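Local coordinates for protein CRISPR-associated endoribonuclease Cse3 (Thermus thermophilus, PDB 2Y8Y) that cleaves CRISPR RNA as an endoribonuclease, retains the processed crRNA and is probably part of the Cascade complex, at residues A[36-50]-A[63-75]. Sequence-based numbering, arbitrary orientation.
Sequences AVSRALEEGRERLLW and VLVQTLTEPDWSV. With nucleotides of chain B.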
ATOM      1  N   ALA A  36      -0.853   9.294 -14.104  1.00 17.55           N
ATOM      2  CA  ALA A  36      -2.170   8.747 -14.444  1.00 18.42           C
ATOM      3  C   ALA A  36      -3.319   9.443 -13.737  1.00 15.03           C
ATOM      4  O   ALA A  36      -4.467   9.332 -14.150  1.00 18.48           O
ATOM      5  CB  ALA A  36      -2.212   7.243 -14.171  1.00 19.47           C
ATOM      6  N   VAL A  37      -3.013  10.145 -12.650  1.00 16.71           N
ATOM      7  CA  VAL A  37      -4.036  10.850 -11.881  1.00 17.13           C
ATOM      8  C   VAL A  37      -3.573  12.267 -11.545  1.00 14.28           C
ATOM      9  O   VAL A  37      -3.882  12.801 -10.478  1.00 17.00           O
ATOM     10  CB  VAL A  37      -4.415  10.077 -10.609  1.00 15.80           C
ATOM     11  CG1 VAL A  37      -5.224   8.837 -10.969  1.00 17.53           C
ATOM     12  CG2 VAL A  37      -3.169   9.718  -9.818  1.00 17.12           C
ATOM     13  N   SER A  38      -2.834  12.867 -12.475  1.00 16.49           N
ATOM     14  CA  SER A  38      -2.175  14.153 -12.244  1.00 15.93           C
ATOM     15  C   SER A  38      -3.119  15.278 -11.824  1.00 18.29           C
ATOM     16  O   SER A  38      -2.866  15.979 -10.845  1.00 19.07           O
ATOM     17  CB  SER A  38      -1.368  14.568 -13.476  1.00 23.34           C
ATOM     18  OG  SER A  38      -0.779  15.842 -13.291  1.00 27.85           O
ATOM     19  N   ARG A  39      -4.210  15.462 -12.559  1.00 17.84           N
ATOM     20  CA  ARG A  39      -5.138  16.528 -12.209  1.00 20.13           C
ATOM     21  C   ARG A  39      -5.807  16.290 -10.862  1.00 17.39           C
ATOM     22  O   ARG A  39      -5.962  17.220 -10.065  1.00 20.65           O
ATOM     23  CB  ARG A  39      -6.195  16.724 -13.291  1.00 21.77           C
ATOM     24  CG  ARG A  39      -7.190  17.830 -12.954  1.00 31.00           C
ATOM     25  CD  ARG A  39      -7.826  18.399 -14.209  1.00 39.97           C
ATOM     26  NE  ARG A  39      -8.550  17.376 -14.950  1.00 50.60           N
ATOM     27  CZ  ARG A  39      -9.732  16.894 -14.584  1.00 54.34           C
ATOM     28  NH1 ARG A  39     -10.318  17.343 -13.481  1.00 51.70           N
ATOM     29  NH2 ARG A  39     -10.326  15.961 -15.316  1.00 57.71           N
ATOM     30  N   ALA A  40      -6.219  15.051 -10.603  1.00 15.58           N
ATOM     31  CA  ALA A  40      -6.860  14.738  -9.335  1.00 14.95           C
ATOM     32  C   ALA A  40      -5.914  15.036  -8.172  1.00 15.21           C
ATOM     33  O   ALA A  40      -6.338  15.519  -7.121  1.00 17.55           O
ATOM     34  CB  ALA A  40      -7.327  13.285  -9.301  1.00 17.96           C
ATOM     35  N   LEU A  41      -4.627  14.770  -8.370  1.00 16.52           N
ATOM     36  CA  LEU A  41      -3.626  15.055  -7.338  1.00 18.01           C
ATOM     37  C   LEU A  41      -3.553  16.554  -7.073  1.00 21.14           C
ATOM     38  O   LEU A  41      -3.593  16.993  -5.918  1.00 20.77           O
ATOM     39  CB  LEU A  41      -2.252  14.501  -7.736  1.00 17.86           C
ATOM     40  CG  LEU A  41      -2.058  12.992  -7.536  1.00 14.91           C
ATOM     41  CD1 LEU A  41      -0.828  12.493  -8.280  1.00 17.24           C
ATOM     42  CD2 LEU A  41      -1.935  12.630  -6.059  1.00 14.53           C
ATOM     43  N   GLU A  42      -3.469  17.333  -8.147  1.00 23.47           N
ATOM     44  CA  GLU A  42      -3.412  18.788  -8.040  1.00 24.01           C
ATOM     45  C   GLU A  42      -4.655  19.351  -7.362  1.00 25.83           C
ATOM     46  O   GLU A  42      -4.595  20.384  -6.700  1.00 31.68           O
ATOM     47  CB  GLU A  42      -3.242  19.418  -9.418  1.00 25.40           C
ATOM     48  CG  GLU A  42      -1.909  19.103 -10.066  1.00 36.42           C
ATOM     49  CD  GLU A  42      -1.643  19.949 -11.290  1.00 43.15           C
ATOM     50  OE1 GLU A  42      -2.541  20.723 -11.686  1.00 46.73           O
ATOM     51  OE2 GLU A  42      -0.534  19.844 -11.854  1.00 42.19           O
ATOM     52  N   GLU A  43      -5.781  18.666  -7.526  1.00 20.31           N
ATOM     53  CA  GLU A  43      -7.045  19.131  -6.961  1.00 21.53           C
ATOM     54  C   GLU A  43      -7.328  18.597  -5.555  1.00 22.63           C
ATOM     55  O   GLU A  43      -8.383  18.874  -4.986  1.00 24.41           O
ATOM     56  CB  GLU A  43      -8.200  18.808  -7.913  1.00 20.53           C
ATOM     57  CG  GLU A  43      -8.075  19.533  -9.243  1.00 22.73           C
ATOM     58  CD  GLU A  43      -9.150  19.168 -10.243  1.00 28.54           C
ATOM     59  OE1 GLU A  43      -9.920  18.225  -9.988  1.00 29.18           O
ATOM     60  OE2 GLU A  43      -9.223  19.834 -11.296  1.00 33.65           O
ATOM     61  N   GLY A  44      -6.385  17.839  -4.997  1.00 19.34           N
ATOM     62  CA  GLY A  44      -6.506  17.325  -3.645  1.00 23.01           C
ATOM     63  C   GLY A  44      -7.523  16.215  -3.486  1.00 21.48           C
ATOM     64  O   GLY A  44      -8.014  15.966  -2.386  1.00 22.29           O
ATOM     65  N   ARG A  45      -7.834  15.529  -4.583  1.00 16.49           N
ATOM     66  CA  ARG A  45      -8.865  14.499  -4.556  1.00 13.92           C
ATOM     67  C   ARG A  45      -8.289  13.093  -4.556  1.00 14.53           C
ATOM     68  O   ARG A  45      -9.040  12.116  -4.616  1.00 18.39           O
ATOM     69  CB  ARG A  45      -9.795  14.627  -5.769  1.00 16.99           C
ATOM     70  CG  ARG A  45     -10.511  15.960  -5.919  1.00 23.63           C
ATOM     71  CD  ARG A  45     -11.502  15.919  -7.081  1.00 20.72           C
ATOM     72  NE  ARG A  45     -10.880  16.106  -8.397  1.00 20.47           N
ATOM     73  CZ  ARG A  45     -10.769  15.167  -9.335  1.00 18.30           C
ATOM     74  NH1 ARG A  45     -11.231  13.939  -9.127  1.00 17.41           N
ATOM     75  NH2 ARG A  45     -10.204  15.462 -10.498  1.00 25.23           N
ATOM     76  N   GLU A  46      -6.964  12.979  -4.483  1.00 14.83           N
ATOM     77  CA  GLU A  46      -6.330  11.690  -4.740  1.00 10.48           C
ATOM     78  C   GLU A  46      -5.375  11.224  -3.617  1.00 12.97           C
ATOM     79  O   GLU A  46      -4.732  12.033  -2.928  1.00 14.33           O
ATOM     80  CB  GLU A  46      -5.630  11.738  -6.103  1.00 13.29           C
ATOM     81  CG  GLU A  46      -5.055  10.415  -6.615  1.00 15.42           C
ATOM     82  CD  GLU A  46      -6.086   9.300  -6.670  1.00 14.59           C
ATOM     83  OE1 GLU A  46      -6.789   9.174  -7.702  1.00 13.41           O
ATOM     84  OE2 GLU A  46      -6.163   8.538  -5.692  1.00 13.65           O
ATOM     85  N   ARG A  47      -5.320   9.908  -3.437  1.00 10.82           N
ATOM     86  CA  ARG A  47      -4.314   9.258  -2.608  1.00 10.75           C
ATOM     87  C   ARG A  47      -3.827   8.061  -3.407  1.00  9.75           C
ATOM     88  O   ARG A  47      -4.376   6.965  -3.309  1.00 12.45           O
ATOM     89  CB  ARG A  47      -4.908   8.822  -1.264  1.00 11.73           C
ATOM     90  CG  ARG A  47      -3.979   7.936  -0.393  1.00 12.28           C
ATOM     91  CD  ARG A  47      -2.702   8.664   0.075  1.00 10.61           C
ATOM     92  NE  ARG A  47      -1.590   8.519  -0.856  1.00 10.79           N
ATOM     93  CZ  ARG A  47      -0.418   9.118  -0.708  1.00 10.92           C
ATOM     94  NH1 ARG A  47      -0.231   9.901   0.347  1.00 12.75           N
ATOM     95  NH2 ARG A  47       0.552   8.937  -1.593  1.00 12.87           N
ATOM     96  N   LEU A  48      -2.795   8.282  -4.209  1.00 10.13           N
ATOM     97  CA  LEU A  48      -2.209   7.220  -4.996  1.00 11.55           C
ATOM     98  C   LEU A  48      -1.467   6.262  -4.055  1.00 10.75           C
ATOM     99  O   LEU A  48      -0.656   6.716  -3.235  1.00 11.75           O
ATOM    100  CB  LEU A  48      -1.230   7.850  -5.978  1.00 16.36           C
ATOM    101  CG  LEU A  48      -0.312   6.906  -6.732  1.00 18.74           C
ATOM    102  CD1 LEU A  48      -1.162   6.063  -7.643  1.00 16.69           C
ATOM    103  CD2 LEU A  48       0.713   7.724  -7.494  1.00 19.14           C
ATOM    104  N   LEU A  49      -1.756   4.963  -4.163  1.00 10.23           N
ATOM    105  CA  LEU A  49      -1.023   3.924  -3.429  1.00  9.43           C
ATOM    106  C   LEU A  49      -0.647   2.814  -4.396  1.00 10.71           C
ATOM    107  O   LEU A  49      -1.351   2.568  -5.376  1.00 11.74           O
ATOM    108  CB  LEU A  49      -1.885   3.346  -2.309  1.00 12.42           C
ATOM    109  CG  LEU A  49      -2.352   4.313  -1.231  1.00  9.37           C
ATOM    110  CD1 LEU A  49      -3.395   3.661  -0.329  1.00 10.49           C
ATOM    111  CD2 LEU A  49      -1.158   4.790  -0.413  1.00 11.80           C
ATOM    112  N   TRP A  50       0.452   2.126  -4.133  1.00 10.51           N
ATOM    113  CA  TRP A  50       0.820   0.995  -4.958  1.00 10.69           C
ATOM    114  C   TRP A  50       1.633  -0.018  -4.177  1.00 11.34           C
ATOM    115  O   TRP A  50       2.127   0.274  -3.093  1.00 11.40           O
ATOM    116  CB  TRP A  50       1.560   1.441  -6.226  1.00 12.18           C
ATOM    117  CG  TRP A  50       3.045   1.615  -6.107  1.00 18.02           C
ATOM    118  CD1 TRP A  50       4.002   0.654  -6.299  1.00 16.11           C
ATOM    119  CD2 TRP A  50       3.748   2.830  -5.856  1.00 21.32           C
ATOM    120  NE1 TRP A  50       5.249   1.191  -6.145  1.00 21.23           N
ATOM    121  CE2 TRP A  50       5.120   2.527  -5.876  1.00 18.11           C
ATOM    122  CE3 TRP A  50       3.351   4.141  -5.593  1.00 20.10           C
ATOM    123  CZ2 TRP A  50       6.106   3.491  -5.647  1.00 23.91           C
ATOM    124  CZ3 TRP A  50       4.330   5.096  -5.370  1.00 21.22           C
ATOM    125  CH2 TRP A  50       5.688   4.765  -5.401  1.00 25.87           C
ATOM    126  N   VAL A  63       2.795  -4.652 -10.614  1.00 16.55           N
ATOM    127  CA  VAL A  63       2.534  -3.510  -9.747  1.00 15.56           C
ATOM    128  C   VAL A  63       1.032  -3.336  -9.618  1.00 14.76           C
ATOM    129  O   VAL A  63       0.325  -3.220 -10.619  1.00 16.23           O
ATOM    130  CB  VAL A  63       3.151  -2.215 -10.299  1.00 17.60           C
ATOM    131  CG1 VAL A  63       2.790  -1.012  -9.429  1.00 18.05           C
ATOM    132  CG2 VAL A  63       4.651  -2.364 -10.417  1.00 19.53           C
ATOM    133  N   LEU A  64       0.544  -3.334  -8.383  1.00 13.05           N
ATOM    134  CA  LEU A  64      -0.860  -3.066  -8.104  1.00 14.62           C
ATOM    135  C   LEU A  64      -1.012  -1.616  -7.685  1.00 11.99           C
ATOM    136  O   LEU A  64      -0.332  -1.158  -6.763  1.00 13.59           O
ATOM    137  CB  LEU A  64      -1.379  -3.982  -6.995  1.00 16.23           C
ATOM    138  CG  LEU A  64      -1.578  -5.455  -7.363  1.00 28.91           C
ATOM    139  CD1 LEU A  64      -0.348  -6.019  -8.020  1.00 44.30           C
ATOM    140  CD2 LEU A  64      -1.945  -6.274  -6.139  1.00 28.45           C
ATOM    141  N   VAL A  65      -1.893  -0.887  -8.364  1.00 11.75           N
ATOM    142  CA  VAL A  65      -2.077   0.534  -8.093  1.00 11.85           C
ATOM    143  C   VAL A  65      -3.499   0.795  -7.664  1.00 10.88           C
ATOM    144  O   VAL A  65      -4.437   0.415  -8.361  1.00 12.10           O
ATOM    145  CB  VAL A  65      -1.829   1.391  -9.351  1.00 12.68           C
ATOM    146  CG1 VAL A  65      -1.901   2.875  -8.998  1.00 12.01           C
ATOM    147  CG2 VAL A  65      -0.497   1.034  -9.997  1.00 14.47           C
ATOM    148  N   GLN A  66      -3.664   1.459  -6.528  1.00 10.84           N
ATOM    149  CA  GLN A  66      -4.976   1.899  -6.090  1.00 10.23           C
ATOM    150  C   GLN A  66      -5.068   3.410  -6.180  1.00 11.38           C
ATOM    151  O   GLN A  66      -4.177   4.141  -5.709  1.00 12.63           O
ATOM    152  CB  GLN A  66      -5.218   1.482  -4.646  1.00 11.86           C
ATOM    153  CG  GLN A  66      -6.575   1.907  -4.136  1.00  9.83           C
ATOM    154  CD  GLN A  66      -6.812   1.436  -2.725  1.00 10.15           C
ATOM    155  OE1 GLN A  66      -7.093   0.258  -2.494  1.00 13.40           O
ATOM    156  NE2 GLN A  66      -6.674   2.344  -1.760  1.00  9.44           N
ATOM    157  N   THR A  67      -6.145   3.880  -6.797  1.00 11.44           N
ATOM    158  CA  THR A  67      -6.422   5.302  -6.853  1.00 11.80           C
ATOM    159  C   THR A  67      -7.862   5.541  -6.434  1.00 13.96           C
ATOM    160  O   THR A  67      -8.705   4.662  -6.562  1.00 14.85           O
ATOM    161  CB  THR A  67      -6.187   5.870  -8.264  1.00 11.89           C
ATOM    162  OG1 THR A  67      -6.969   5.136  -9.216  1.00 13.87           O
ATOM    163  CG2 THR A  67      -4.720   5.759  -8.654  1.00 11.58           C
ATOM    164  N   LEU A  68      -8.123   6.720  -5.902  1.00 11.25           N
ATOM    165  CA  LEU A  68      -9.474   7.103  -5.513  1.00 11.68           C
ATOM    166  C   LEU A  68     -10.254   7.684  -6.685  1.00 14.92           C
ATOM    167  O   LEU A  68     -11.480   7.788  -6.624  1.00 15.40           O
ATOM    168  CB  LEU A  68      -9.410   8.125  -4.379  1.00 12.22           C
ATOM    169  CG  LEU A  68      -8.662   7.656  -3.129  1.00 13.73           C
ATOM    170  CD1 LEU A  68      -8.688   8.739  -2.059  1.00 15.53           C
ATOM    171  CD2 LEU A  68      -9.270   6.392  -2.584  1.00 14.18           C
ATOM    172  N   THR A  69      -9.542   8.059  -7.744  1.00 12.18           N
ATOM    173  CA  THR A  69     -10.178   8.646  -8.921  1.00 11.85           C
ATOM    174  C   THR A  69      -9.805   7.818 -10.132  1.00 14.25           C
ATOM    175  O   THR A  69      -8.895   7.011 -10.088  1.00 13.65           O
ATOM    176  CB  THR A  69      -9.766  10.116  -9.114  1.00 13.09           C
ATOM    177  OG1 THR A  69      -8.393  10.204  -9.534  1.00 16.78           O
ATOM    178  CG2 THR A  69      -9.950  10.895  -7.811  1.00 14.68           C
ATOM    179  N   GLU A  70     -10.531   7.998 -11.226  1.00 13.49           N
ATOM    180  CA  GLU A  70     -10.328   7.129 -12.367  1.00 14.86           C
ATOM    181  C   GLU A  70      -9.009   7.463 -13.045  1.00 14.19           C
ATOM    182  O   GLU A  70      -8.803   8.592 -13.478  1.00 17.02           O
ATOM    183  CB  GLU A  70     -11.483   7.256 -13.362  1.00 17.62           C
ATOM    184  CG  GLU A  70     -11.433   6.171 -14.414  1.00 21.72           C
ATOM    185  CD  GLU A  70     -12.563   6.270 -15.405  1.00 28.92           C
ATOM    186  OE1 GLU A  70     -13.429   7.140 -15.210  1.00 27.87           O
ATOM    187  OE2 GLU A  70     -12.577   5.478 -16.373  1.00 31.43           O
ATOM    188  N   PRO A  71      -8.105   6.478 -13.130  1.00 14.45           N
ATOM    189  CA  PRO A  71      -6.788   6.757 -13.704  1.00 16.27           C
ATOM    190  C   PRO A  71      -6.840   6.796 -15.224  1.00 20.79           C
ATOM    191  O   PRO A  71      -7.733   6.193 -15.819  1.00 18.46           O
ATOM    192  CB  PRO A  71      -5.959   5.554 -13.246  1.00 14.88           C
ATOM    193  CG  PRO A  71      -6.962   4.437 -13.152  1.00 17.39           C
ATOM    194  CD  PRO A  71      -8.263   5.064 -12.744  1.00 16.32           C
ATOM    195  N   ASP A  72      -5.908   7.512 -15.841  1.00 16.57           N
ATOM    196  CA  ASP A  72      -5.759   7.434 -17.289  1.00 19.26           C
ATOM    197  C   ASP A  72      -4.364   6.913 -17.614  1.00 17.58           C
ATOM    198  O   ASP A  72      -3.359   7.627 -17.533  1.00 18.75           O
ATOM    199  CB  ASP A  72      -6.061   8.766 -17.985  1.00 23.75           C
ATOM    200  CG  ASP A  72      -6.328   8.587 -19.483  1.00 27.11           C
ATOM    201  OD1 ASP A  72      -5.656   7.725 -20.086  1.00 24.71           O
ATOM    202  OD2 ASP A  72      -7.214   9.274 -20.065  1.00 21.82           O
ATOM    203  N   TRP A  73      -4.311   5.641 -17.976  1.00 16.51           N
ATOM    204  CA  TRP A  73      -3.037   4.983 -18.202  1.00 20.20           C
ATOM    205  C   TRP A  73      -2.449   5.204 -19.592  1.00 19.62           C
ATOM    206  O   TRP A  73      -1.406   4.647 -19.913  1.00 20.71           O
ATOM    207  CB  TRP A  73      -3.131   3.491 -17.874  1.00 16.44           C
ATOM    208  CG  TRP A  73      -3.402   3.279 -16.430  1.00 15.32           C
ATOM    209  CD1 TRP A  73      -4.568   2.849 -15.864  1.00 16.21           C
ATOM    210  CD2 TRP A  73      -2.504   3.545 -15.343  1.00 17.96           C
ATOM    211  NE1 TRP A  73      -4.443   2.801 -14.495  1.00 15.52           N
ATOM    212  CE2 TRP A  73      -3.187   3.227 -14.148  1.00 18.25           C
ATOM    213  CE3 TRP A  73      -1.185   4.005 -15.266  1.00 16.03           C
ATOM    214  CZ2 TRP A  73      -2.592   3.356 -12.886  1.00 15.79           C
ATOM    215  CZ3 TRP A  73      -0.595   4.126 -14.020  1.00 16.10           C
ATOM    216  CH2 TRP A  73      -1.304   3.811 -12.841  1.00 16.29           C
ATOM    217  N   SER A  74      -3.111   6.023 -20.409  1.00 18.10           N
ATOM    218  CA  SER A  74      -2.555   6.415 -21.698  1.00 17.73           C
ATOM    219  C   SER A  74      -1.281   7.234 -21.514  1.00 20.24           C
ATOM    220  O   SER A  74      -0.552   7.489 -22.477  1.00 21.87           O
ATOM    221  CB  SER A  74      -3.570   7.208 -22.533  1.00 22.58           C
ATOM    222  OG  SER A  74      -3.860   8.461 -21.941  1.00 21.47           O
ATOM    223  N   VAL A  75      -1.017   7.632 -20.268  1.00 21.14           N
ATOM    224  CA  VAL A  75       0.177   8.410 -19.943  1.00 25.98           C
ATOM    225  C   VAL A  75       1.447   7.572 -19.978  1.00 27.76           C
ATOM    226  O   VAL A  75       2.547   8.113 -20.075  1.00 29.64           O
ATOM    227  CB  VAL A  75       0.070   9.079 -18.553  1.00 25.11           C
ATOM    228  CG1 VAL A  75      -1.119  10.026 -18.516  1.00 28.61           C
ATOM    229  CG2 VAL A  75      -0.029   8.028 -17.441  1.00 24.96           C
TER
ATOM    230  P     A B  18       8.276  13.208  -4.090  1.00 25.25           P
ATOM    231  OP1   A B  18       8.595  11.845  -3.633  1.00 31.86           O
ATOM    232  OP2   A B  18       9.345  14.242  -4.061  1.00 33.72           O
ATOM    233  O5'   A B  18       7.626  13.139  -5.542  1.00 27.51           O
ATOM    234  C5'   A B  18       7.372  14.314  -6.298  1.00 37.16           C
ATOM    235  C4'   A B  18       7.203  13.987  -7.760  1.00 34.04           C
ATOM    236  O4'   A B  18       5.968  13.249  -7.966  1.00 32.55           O
ATOM    237  C3'   A B  18       7.073  15.168  -8.704  1.00 32.29           C
ATOM    238  O3'   A B  18       8.311  15.785  -9.005  1.00 36.53           O
ATOM    239  C2'   A B  18       6.394  14.536  -9.911  1.00 31.83           C
ATOM    240  O2'   A B  18       7.322  13.776 -10.674  1.00 36.45           O
ATOM    241  C1'   A B  18       5.423  13.576  -9.230  1.00 30.18           C
ATOM    242  N9    A B  18       4.104  14.203  -9.026  1.00 34.33           N
ATOM    243  C8    A B  18       3.536  14.666  -7.864  1.00 36.70           C
ATOM    244  N7    A B  18       2.341  15.184  -8.036  1.00 31.65           N
ATOM    245  C5    A B  18       2.117  15.068  -9.404  1.00 29.77           C
ATOM    246  C6    A B  18       1.040  15.425 -10.239  1.00 32.73           C
ATOM    247  N6    A B  18      -0.076  16.015  -9.803  1.00 36.97           N
ATOM    248  N1    A B  18       1.149  15.153 -11.557  1.00 38.51           N
ATOM    249  C2    A B  18       2.262  14.567 -12.013  1.00 42.71           C
ATOM    250  N3    A B  18       3.336  14.184 -11.326  1.00 36.91           N
ATOM    251  C4    A B  18       3.198  14.465 -10.022  1.00 36.54           C
ATOM    252  P     U B  19       8.372  17.367  -9.293  1.00 42.80           P
ATOM    253  OP1   U B  19       9.790  17.709  -9.570  1.00 51.03           O
ATOM    254  OP2   U B  19       7.684  18.042  -8.166  1.00 43.65           O
ATOM    255  O5'   U B  19       7.507  17.519 -10.624  1.00 42.60           O
ATOM    256  C5'   U B  19       7.906  16.892 -11.835  1.00 42.30           C
ATOM    257  C4'   U B  19       6.881  17.090 -12.924  1.00 44.88           C
ATOM    258  O4'   U B  19       5.622  16.483 -12.531  1.00 41.11           O
ATOM    259  C3'   U B  19       6.512  18.532 -13.235  1.00 46.75           C
ATOM    260  O3'   U B  19       7.450  19.171 -14.084  1.00 45.31           O
ATOM    261  C2'   U B  19       5.123  18.397 -13.845  1.00 44.07           C
ATOM    262  O2'   U B  19       5.206  17.967 -15.196  1.00 48.65           O
ATOM    263  C1'   U B  19       4.541  17.255 -13.011  1.00 43.87           C
ATOM    264  N1    U B  19       3.763  17.751 -11.852  1.00 42.25           N
ATOM    265  C2    U B  19       2.484  18.209 -12.097  1.00 40.67           C
ATOM    266  O2    U B  19       1.993  18.222 -13.211  1.00 43.25           O
ATOM    267  N3    U B  19       1.802  18.659 -10.994  1.00 41.24           N
ATOM    268  C4    U B  19       2.257  18.695  -9.693  1.00 42.95           C
ATOM    269  O4    U B  19       1.517  19.133  -8.811  1.00 43.55           O
ATOM    270  C5    U B  19       3.592  18.201  -9.515  1.00 44.75           C
ATOM    271  C6    U B  19       4.281  17.757 -10.576  1.00 42.16           C
ATOM    272  P     G B  16      -0.614  10.767   3.880  1.00 13.17           P
ATOM    273  OP1   G B  16      -1.519  10.299   2.804  1.00 13.06           O
ATOM    274  OP2   G B  16       0.228   9.768   4.601  1.00 13.99           O
ATOM    275  O5'   G B  16       0.322  11.930   3.346  1.00 14.78           O
ATOM    276  C5'   G B  16      -0.209  13.017   2.608  1.00 14.36           C
ATOM    277  C4'   G B  16       0.869  14.007   2.243  1.00 15.52           C
ATOM    278  O4'   G B  16       1.524  14.496   3.441  1.00 16.61           O
ATOM    279  C3'   G B  16       2.020  13.475   1.403  1.00 17.40           C
ATOM    280  O3'   G B  16       1.684  13.338   0.038  1.00 18.77           O
ATOM    281  C2'   G B  16       3.099  14.514   1.663  1.00 16.50           C
ATOM    282  O2'   G B  16       2.825  15.708   0.946  1.00 19.54           O
ATOM    283  C1'   G B  16       2.885  14.784   3.148  1.00 15.98           C
ATOM    284  N9    G B  16       3.746  13.918   3.971  1.00 14.79           N
ATOM    285  C8    G B  16       3.406  12.774   4.659  1.00 15.70           C
ATOM    286  N7    G B  16       4.437  12.245   5.262  1.00 15.42           N
ATOM    287  C5    G B  16       5.510  13.071   4.937  1.00 15.97           C
ATOM    288  C6    G B  16       6.877  12.993   5.305  1.00 16.37           C
ATOM    289  O6    G B  16       7.447  12.152   6.018  1.00 16.91           O
ATOM    290  N1    G B  16       7.612  14.036   4.761  1.00 16.52           N
ATOM    291  C2    G B  16       7.097  15.037   3.973  1.00 17.77           C
ATOM    292  N2    G B  16       7.970  15.967   3.541  1.00 18.44           N
ATOM    293  N3    G B  16       5.821  15.117   3.621  1.00 17.56           N
ATOM    294  C4    G B  16       5.092  14.111   4.141  1.00 17.01           C
TER
HETATM  295  O   HOH W   1      -6.119   5.126  -2.090  1.00 12.46           O
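Ala-36 sets its CB over one face of the Trp-73 indole, a CH-pi contact 3.6 Å from CB to the centroid of the six-membered ring. Val-65 CG1 lies at the edge of that ring, and Trp-73 NE1 is hydrogen-bonded to Thr-8 OG1. The contact belongs to a ferredoxin-like domain: strands 49-52 and 62-67 form an antiparallel hairpin at one side of its four-stranded sheet, and the loop leading into strand 49-52 is tied to the one leaving strand 62-67. Leu-49 and Gln-66 are the hydrogen-bonded pair, with Trp-50 and Val-65 the non-hydrogen-bonded pair beside it. Leu-48 CD1 reaches Val-65 CG1 at 3.5 Å, and Val-65 shares a face of the sheet with Trp-50, whose indole packs against helix 26-34.

Beyond the strands, the Glu-46 carboxylate fastens residues 68 and 69, just past the end of strand 62-67. Its OE2 takes Leu-68 N on the syn lone pair (2.7 Å, 173°) and Arg-47 N on the anti side; OE1 receives Thr-69 N and OG1 from one face of the carboxylate plane. Four donors thus fix its rotation and probably favour the charged form. CG stands anti to the Glu-46 backbone N (chi1 -173°), and a bend at chi2 (55°) turns the carboxylate onto these donors.

Segment 36-50 also carries RNA contacts: from helix 38-42, Ser-38 OG donates to A18 N1 of chain B and Glu-42 OE2 accepts from U19 N3 of chain B. Arg-47 NE and NH2 grip Leu-48 O side-on, which steadies the guanidinium while NH1, at its edge and in plane, hydrogen-bonds to G16 OP1 of chain B at 2.8 Å.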